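Local coordinates for protein putative prolyl-tRNA synthetase (Leishmania major, PDB 5XIL) that probably attaches L-proline to tRNA(Pro) at the expense of ATP, yielding prolyl-tRNA(Pro), AMP and diphosphate for protein synthesis, at residues V372-A377 with H399-A404. Numbering follows the deposited sequence.
Sequences VRHSGA and HAQMYA
His374, in the loop 372-377, faces Met402 on helix 387-412, and their CA atoms are the nearest CA pair across the two segments, 7.2 Å apart. The contact centres on the His374 side chain, which supplies about half of the 145 Å² buried between the segments. Its chi1 of 74° sets CG between the backbone N and the carbonyl carbon, and the ring reaches across to the helix. Met402 CG sits over one face of this ring, 4.0 Å from His374 CG. The sulfur is farther off and oblique to the ring, so the methylene makes the contact on that face. Gln401 CB meets His374 CE1 at 3.5 Å, from an oblique direction. The extended Gln401 chain then brings OE1 to the ring edge, in the ring plane, 3.5 Å from His374 CE1. Ring and amide planes stand nearly perpendicular, 86° apart. No direct hydrogen bond joins the segments, but a water bridges them. It donates to Gln401 OE1 at 3.2 Å and is hydrogen-bonded to Ser375 OG at 2.6 Å. Ser375 OG also accepts from Ala377 N at 3.1 Å, which forms an ST turn. Val398 of the same helix also touches His374. Arg373 forms a salt bridge with Asp278. The hairpin turn between antiparallel strands 367-372 and 378-382 is closed by two backbone bonds, Val372 N to Ala377 O and Gly376 N to Val372 O, and Gly376 takes the positive phi near its end. The contact thus packs a turn at the edge of the mixed five-stranded sheet of the anticodon-binding domain against the long helix that follows the last strand, away from the metal sites.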
loop_
_atom_site.group_PDB
_atom_site.type_symbol
_atom_site.label_atom_id
_atom_site.label_comp_id
_atom_site.label_asym_id
_atom_site.label_seq_id
_atom_site.Cartn_x
_atom_site.Cartn_y
_atom_site.Cartn_z
ATOM N N VAL A 372 7.772 -24.029 -19.700
ATOM C CA VAL A 372 8.125 -23.549 -18.360
ATOM C C VAL A 372 9.454 -22.798 -18.382
ATOM O O VAL A 372 10.494 -23.339 -18.814
ATOM C CB VAL A 372 8.261 -24.731 -17.394
ATOM C CG1 VAL A 372 8.498 -24.268 -16.011
ATOM C CG2 VAL A 372 7.027 -25.600 -17.468
ATOM N N ARG A 373 9.420 -21.510 -18.035
ATOM C CA ARG A 373 10.559 -20.661 -18.174
ATOM C C ARG A 373 11.809 -21.088 -17.325
ATOM O O ARG A 373 12.951 -21.088 -17.838
ATOM C CB ARG A 373 10.194 -19.231 -17.845
ATOM C CG ARG A 373 11.366 -18.230 -17.866
ATOM C CD ARG A 373 12.018 -18.022 -19.196
ATOM N NE ARG A 373 13.113 -17.070 -19.101
ATOM C CZ ARG A 373 14.344 -17.359 -18.749
ATOM N NH1 ARG A 373 14.741 -18.631 -18.547
ATOM N NH2 ARG A 373 15.196 -16.381 -18.652
ATOM N N HIS A 374 11.630 -21.426 -16.085
ATOM C CA HIS A 374 12.804 -21.660 -15.243
ATOM C C HIS A 374 13.566 -22.907 -15.705
ATOM O O HIS A 374 14.748 -22.886 -15.682
ATOM C CB HIS A 374 12.436 -21.719 -13.765
ATOM C CG HIS A 374 11.742 -22.972 -13.358
ATOM N ND1 HIS A 374 12.411 -24.031 -12.794
ATOM C CD2 HIS A 374 10.443 -23.344 -13.444
ATOM C CE1 HIS A 374 11.547 -24.989 -12.525
ATOM N NE2 HIS A 374 10.351 -24.606 -12.930
ATOM N N SER A 375 12.849 -23.950 -16.144
ATOM C CA SER A 375 13.420 -25.280 -16.393
ATOM C C SER A 375 13.549 -25.567 -17.879
ATOM O O SER A 375 14.327 -26.427 -18.247
ATOM C CB SER A 375 12.568 -26.375 -15.746
ATOM O OG SER A 375 11.308 -26.368 -16.379
ATOM N N GLY A 376 12.821 -24.842 -18.726
ATOM C CA GLY A 376 12.770 -25.110 -20.138
ATOM C C GLY A 376 11.929 -26.320 -20.432
ATOM O O GLY A 376 11.797 -26.721 -21.569
ATOM N N ALA A 377 11.263 -26.870 -19.451
ATOM C CA ALA A 377 10.431 -28.043 -19.700
ATOM C C ALA A 377 9.190 -27.704 -20.516
ATOM O O ALA A 377 8.723 -26.576 -20.515
ATOM C CB ALA A 377 10.033 -28.654 -18.399
ATOM N N HIS A 399 7.155 -22.303 -8.333
ATOM C CA HIS A 399 7.686 -21.712 -7.083
ATOM C C HIS A 399 8.576 -22.703 -6.325
ATOM O O HIS A 399 9.749 -22.383 -5.952
ATOM C CB HIS A 399 6.597 -21.260 -6.135
ATOM C CG HIS A 399 7.120 -20.653 -4.873
ATOM N ND1 HIS A 399 7.505 -19.318 -4.803
ATOM C CD2 HIS A 399 7.450 -21.201 -3.682
ATOM C CE1 HIS A 399 7.991 -19.070 -3.597
ATOM N NE2 HIS A 399 8.013 -20.199 -2.912
ATOM N N ALA A 400 8.041 -23.887 -6.091
ATOM C CA ALA A 400 8.741 -24.896 -5.343
ATOM C C ALA A 400 10.081 -25.253 -5.961
ATOM O O ALA A 400 11.079 -25.422 -5.238
ATOM C CB ALA A 400 7.880 -26.168 -5.116
ATOM N N GLN A 401 10.109 -25.423 -7.252
ATOM C CA GLN A 401 11.300 -25.800 -7.931
ATOM C C GLN A 401 12.371 -24.698 -7.922
ATOM O O GLN A 401 13.544 -24.957 -7.768
ATOM C CB GLN A 401 10.948 -26.272 -9.335
ATOM C CG GLN A 401 10.111 -27.552 -9.316
ATOM C CD GLN A 401 9.840 -28.139 -10.688
ATOM O OE1 GLN A 401 10.713 -28.263 -11.480
ATOM N NE2 GLN A 401 8.633 -28.554 -10.919
ATOM N N MET A 402 11.929 -23.470 -8.106
ATOM C CA MET A 402 12.873 -22.362 -8.119
ATOM C C MET A 402 13.527 -22.231 -6.758
ATOM O O MET A 402 14.748 -21.917 -6.682
ATOM C CB MET A 402 12.133 -21.037 -8.455
ATOM C CG MET A 402 11.765 -20.910 -9.914
ATOM S SD MET A 402 10.886 -19.385 -10.283
ATOM C CE MET A 402 12.229 -18.184 -9.990
ATOM N N TYR A 403 12.726 -22.363 -5.720
ATOM C CA TYR A 403 13.204 -22.264 -4.333
ATOM C C TYR A 403 14.207 -23.384 -4.097
ATOM O O TYR A 403 15.309 -23.150 -3.577
ATOM C CB TYR A 403 12.081 -22.268 -3.343
ATOM C CG TYR A 403 12.580 -22.259 -1.936
ATOM C CD1 TYR A 403 13.104 -21.086 -1.374
ATOM C CD2 TYR A 403 12.660 -23.428 -1.201
ATOM C CE1 TYR A 403 13.648 -21.098 -0.086
ATOM C CE2 TYR A 403 13.268 -23.463 0.043
ATOM C CZ TYR A 403 13.720 -22.262 0.608
ATOM O OH TYR A 403 14.275 -22.261 1.851
ATOM N N ALA A 404 13.829 -24.596 -4.499
ATOM C CA ALA A 404 14.697 -25.762 -4.286
ATOM C C ALA A 404 16.031 -25.652 -4.971
ATOM O O ALA A 404 17.075 -25.960 -4.350
ATOM C CB ALA A 404 13.940 -27.101 -4.664
HETATM O O HOH W 1 9.978 -27.783 -14.582
#